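Local coordinates for protein thymidylate synthase (Enterobacteria phage T4, PDB 1TIS) that catalyses the reductive methylation of dUMP to dTMP, with methylenetetrahydrofolate supplying the carbon and leaving as dihydrofolate, and works as a homodimer, at residues Lys111-Phe116 with Asp120-Val125. Residues are numbered along the deposited sequence; the frame is centred on the assembly and turned at random.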
ATOM      1  N   LYS A 111       1.980  10.541 -15.883  1.00  2.01           N
ATOM      2  CA  LYS A 111       3.168   9.939 -16.448  1.00  4.20           C
ATOM      3  C   LYS A 111       3.495   8.635 -15.701  1.00  7.47           C
ATOM      4  O   LYS A 111       3.532   7.612 -16.384  1.00  6.38           O
ATOM      5  CB  LYS A 111       4.304  10.964 -16.393  1.00  2.01           C
ATOM      6  CG  LYS A 111       5.718  10.545 -16.054  1.00  2.00           C
ATOM      7  CD  LYS A 111       6.504   9.696 -16.993  1.00  3.71           C
ATOM      8  CE  LYS A 111       7.384   8.882 -16.048  1.00  5.98           C
ATOM      9  NZ  LYS A 111       8.423   8.141 -16.742  1.00 11.25           N
ATOM     10  N   GLN A 112       3.621   8.490 -14.368  1.00  8.97           N
ATOM     11  CA  GLN A 112       3.895   7.176 -13.774  1.00  6.45           C
ATOM     12  C   GLN A 112       2.781   6.185 -14.067  1.00  8.83           C
ATOM     13  O   GLN A 112       2.994   4.994 -13.850  1.00 14.94           O
ATOM     14  CB  GLN A 112       4.010   7.189 -12.288  1.00  2.01           C
ATOM     15  CG  GLN A 112       4.926   8.291 -11.850  1.00  5.42           C
ATOM     16  CD  GLN A 112       6.364   8.046 -12.195  1.00  2.01           C
ATOM     17  OE1 GLN A 112       6.784   6.925 -12.459  1.00  2.01           O
ATOM     18  NE2 GLN A 112       7.170   9.088 -12.183  1.00  2.01           N
ATOM     19  N   TRP A 113       1.597   6.547 -14.570  1.00  6.66           N
ATOM     20  CA  TRP A 113       0.598   5.525 -14.864  1.00  6.68           C
ATOM     21  C   TRP A 113       0.895   4.987 -16.231  1.00  7.18           C
ATOM     22  O   TRP A 113       0.991   3.785 -16.462  1.00  4.82           O
ATOM     23  CB  TRP A 113      -0.816   6.111 -14.817  1.00  2.00           C
ATOM     24  CG  TRP A 113      -1.252   6.385 -13.375  1.00  2.00           C
ATOM     25  CD1 TRP A 113      -0.409   6.257 -12.291  1.00  2.01           C
ATOM     26  CD2 TRP A 113      -2.494   6.790 -12.989  1.00  2.00           C
ATOM     27  NE1 TRP A 113      -1.108   6.579 -11.255  1.00  2.02           N
ATOM     28  CE2 TRP A 113      -2.343   6.892 -11.629  1.00  2.00           C
ATOM     29  CE3 TRP A 113      -3.695   7.063 -13.590  1.00  2.01           C
ATOM     30  CZ2 TRP A 113      -3.393   7.266 -10.843  1.00  2.01           C
ATOM     31  CZ3 TRP A 113      -4.756   7.435 -12.805  1.00  2.00           C
ATOM     32  CH2 TRP A 113      -4.604   7.535 -11.444  1.00  2.01           C
ATOM     33  N   ARG A 114       1.209   5.921 -17.111  1.00  6.88           N
ATOM     34  CA  ARG A 114       1.372   5.619 -18.504  1.00  2.01           C
ATOM     35  C   ARG A 114       2.795   5.324 -18.872  1.00  2.53           C
ATOM     36  O   ARG A 114       3.043   4.724 -19.896  1.00  7.68           O
ATOM     37  CB  ARG A 114       0.823   6.801 -19.248  1.00  2.00           C
ATOM     38  CG  ARG A 114      -0.607   7.168 -18.771  1.00  4.20           C
ATOM     39  CD  ARG A 114      -1.699   6.185 -19.174  1.00  2.00           C
ATOM     40  NE  ARG A 114      -1.700   6.138 -20.605  1.00  2.00           N
ATOM     41  CZ  ARG A 114      -1.811   5.007 -21.270  1.00  2.00           C
ATOM     42  NH1 ARG A 114      -2.183   3.892 -20.683  1.00  4.46           N
ATOM     43  NH2 ARG A 114      -1.630   5.002 -22.578  1.00  4.87           N
ATOM     44  N   ASP A 115       3.767   5.640 -18.044  1.00  6.42           N
ATOM     45  CA  ASP A 115       5.150   5.534 -18.403  1.00  2.83           C
ATOM     46  C   ASP A 115       6.063   5.249 -17.212  1.00  2.00           C
ATOM     47  O   ASP A 115       7.103   5.896 -17.101  1.00  2.35           O
ATOM     48  CB  ASP A 115       5.466   6.848 -19.105  1.00  5.49           C
ATOM     49  CG  ASP A 115       6.863   6.996 -19.702  1.00  9.53           C
ATOM     50  OD1 ASP A 115       7.456   5.982 -20.085  1.00 12.08           O
ATOM     51  OD2 ASP A 115       7.358   8.124 -19.790  1.00  2.14           O
ATOM     52  N   PHE A 116       5.865   4.285 -16.318  1.00  2.00           N
ATOM     53  CA  PHE A 116       6.862   4.106 -15.286  1.00  2.00           C
ATOM     54  C   PHE A 116       8.029   3.248 -15.781  1.00  8.14           C
ATOM     55  O   PHE A 116       8.089   2.007 -15.764  1.00  6.53           O
ATOM     56  CB  PHE A 116       6.208   3.505 -14.099  1.00  2.48           C
ATOM     57  CG  PHE A 116       7.010   3.433 -12.800  1.00  4.53           C
ATOM     58  CD1 PHE A 116       8.285   2.913 -12.725  1.00  3.97           C
ATOM     59  CD2 PHE A 116       6.363   3.766 -11.635  1.00  7.83           C
ATOM     60  CE1 PHE A 116       8.897   2.706 -11.517  1.00  3.44           C
ATOM     61  CE2 PHE A 116       6.984   3.555 -10.423  1.00  9.86           C
ATOM     62  CZ  PHE A 116       8.246   3.022 -10.359  1.00  5.47           C
ATOM     63  N   ASP A 120       3.868   0.978 -19.700  1.00 18.53           N
ATOM     64  CA  ASP A 120       2.613   1.687 -19.751  1.00 16.40           C
ATOM     65  C   ASP A 120       1.717   0.833 -18.875  1.00 16.91           C
ATOM     66  O   ASP A 120       1.011  -0.067 -19.360  1.00 20.00           O
ATOM     67  CB  ASP A 120       2.062   1.753 -21.191  1.00 13.09           C
ATOM     68  CG  ASP A 120       0.752   2.535 -21.318  1.00 11.24           C
ATOM     69  OD1 ASP A 120       0.082   2.781 -20.320  1.00  9.21           O
ATOM     70  OD2 ASP A 120       0.392   2.914 -22.423  1.00 12.00           O
ATOM     71  N   GLN A 121       1.686   1.138 -17.580  1.00 17.50           N
ATOM     72  CA  GLN A 121       0.881   0.352 -16.655  1.00 13.10           C
ATOM     73  C   GLN A 121      -0.633   0.590 -16.635  1.00 13.35           C
ATOM     74  O   GLN A 121      -1.282  -0.152 -15.899  1.00 16.95           O
ATOM     75  CB  GLN A 121       1.474   0.511 -15.243  1.00  8.74           C
ATOM     76  CG  GLN A 121       1.590   1.830 -14.491  1.00  2.02           C
ATOM     77  CD  GLN A 121       2.424   1.655 -13.240  1.00  5.13           C
ATOM     78  OE1 GLN A 121       2.433   0.597 -12.616  1.00  8.30           O
ATOM     79  NE2 GLN A 121       3.252   2.566 -12.791  1.00  9.79           N
ATOM     80  N   ILE A 122      -1.311   1.522 -17.351  1.00  9.06           N
ATOM     81  CA  ILE A 122      -2.783   1.510 -17.380  1.00  5.78           C
ATOM     82  C   ILE A 122      -3.094   0.473 -18.422  1.00  4.50           C
ATOM     83  O   ILE A 122      -3.602  -0.592 -18.116  1.00 10.04           O
ATOM     84  CB  ILE A 122      -3.485   2.858 -17.820  1.00  8.88           C
ATOM     85  CG1 ILE A 122      -3.566   3.785 -16.604  1.00  3.71           C
ATOM     86  CG2 ILE A 122      -4.918   2.627 -18.371  1.00  5.58           C
ATOM     87  CD1 ILE A 122      -4.520   3.277 -15.491  1.00  4.81           C
ATOM     88  N   ILE A 123      -2.742   0.712 -19.663  1.00  4.98           N
ATOM     89  CA  ILE A 123      -3.014  -0.228 -20.721  1.00  3.58           C
ATOM     90  C   ILE A 123      -2.626  -1.636 -20.364  1.00  4.33           C
ATOM     91  O   ILE A 123      -3.439  -2.500 -20.685  1.00 13.21           O
ATOM     92  CB  ILE A 123      -2.293   0.283 -21.981  1.00  2.00           C
ATOM     93  CG1 ILE A 123      -3.434   0.882 -22.751  1.00  2.00           C
ATOM     94  CG2 ILE A 123      -1.435  -0.725 -22.728  1.00  2.00           C
ATOM     95  CD1 ILE A 123      -2.976   1.575 -24.024  1.00  5.55           C
ATOM     96  N   GLU A 124      -1.550  -1.947 -19.654  1.00  2.01           N
ATOM     97  CA  GLU A 124      -1.359  -3.361 -19.504  1.00  4.65           C
ATOM     98  C   GLU A 124      -1.989  -4.026 -18.273  1.00  4.02           C
ATOM     99  O   GLU A 124      -2.127  -5.258 -18.162  1.00  4.37           O
ATOM    100  CB  GLU A 124       0.116  -3.577 -19.615  1.00  8.60           C
ATOM    101  CG  GLU A 124       0.847  -3.321 -18.332  1.00 19.43           C
ATOM    102  CD  GLU A 124       1.725  -4.513 -18.054  1.00 22.62           C
ATOM    103  OE1 GLU A 124       1.194  -5.563 -17.662  1.00 28.02           O
ATOM    104  OE2 GLU A 124       2.931  -4.385 -18.272  1.00 27.89           O
ATOM    105  N   VAL A 125      -2.479  -3.247 -17.320  1.00  4.95           N
ATOM    106  CA  VAL A 125      -3.113  -3.819 -16.146  1.00  2.63           C
ATOM    107  C   VAL A 125      -4.541  -4.100 -16.542  1.00  2.00           C
ATOM    108  O   VAL A 125      -5.200  -4.891 -15.884  1.00  6.81           O
ATOM    109  CB  VAL A 125      -3.083  -2.838 -14.909  1.00 15.62           C
ATOM    110  CG1 VAL A 125      -4.230  -1.766 -14.793  1.00 10.71           C
ATOM    111  CG2 VAL A 125      -3.105  -3.798 -13.723  1.00 19.54           C
TER
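Bends at chi2 (-71°) and chi3 (-60°) fold the Arg114 chain back to lay its guanidinium beside Asp120, whose CG stands anti to the backbone N (chi1 -178°), which carries the carboxylate out to meet it. The two side chains run alongside each other, pointing the same way, and form a salt bridge with NH1 of Arg114 2.5 Å from OD1 of Asp120. Their planes are steeply inclined to each other. OD1 lies over one face of the guanidinium, while CB of Ile122 lies at the edge, 3.3 Å from Arg114 NH1.

Gln121 reaches across on an extended chain, and its NE2 donates to Gln112 O at 2.7 Å; the bond is nearly straight. The same NE2 packs 3.4 Å from CB of Phe116, with amide and ring planes perpendicular. CG1 of Ile122 meets CB of Trp113 at 4.0 Å.

A short connection of a few residues links helix 109-114 to helix 121-131 here. Leu258 of helix 254-262 packs on Arg114, Ile122 and Ile123, Tyr160 of strand 157-164 touches Ile122, and Pro145 of the second subunit packs on Phe116 and Gln121.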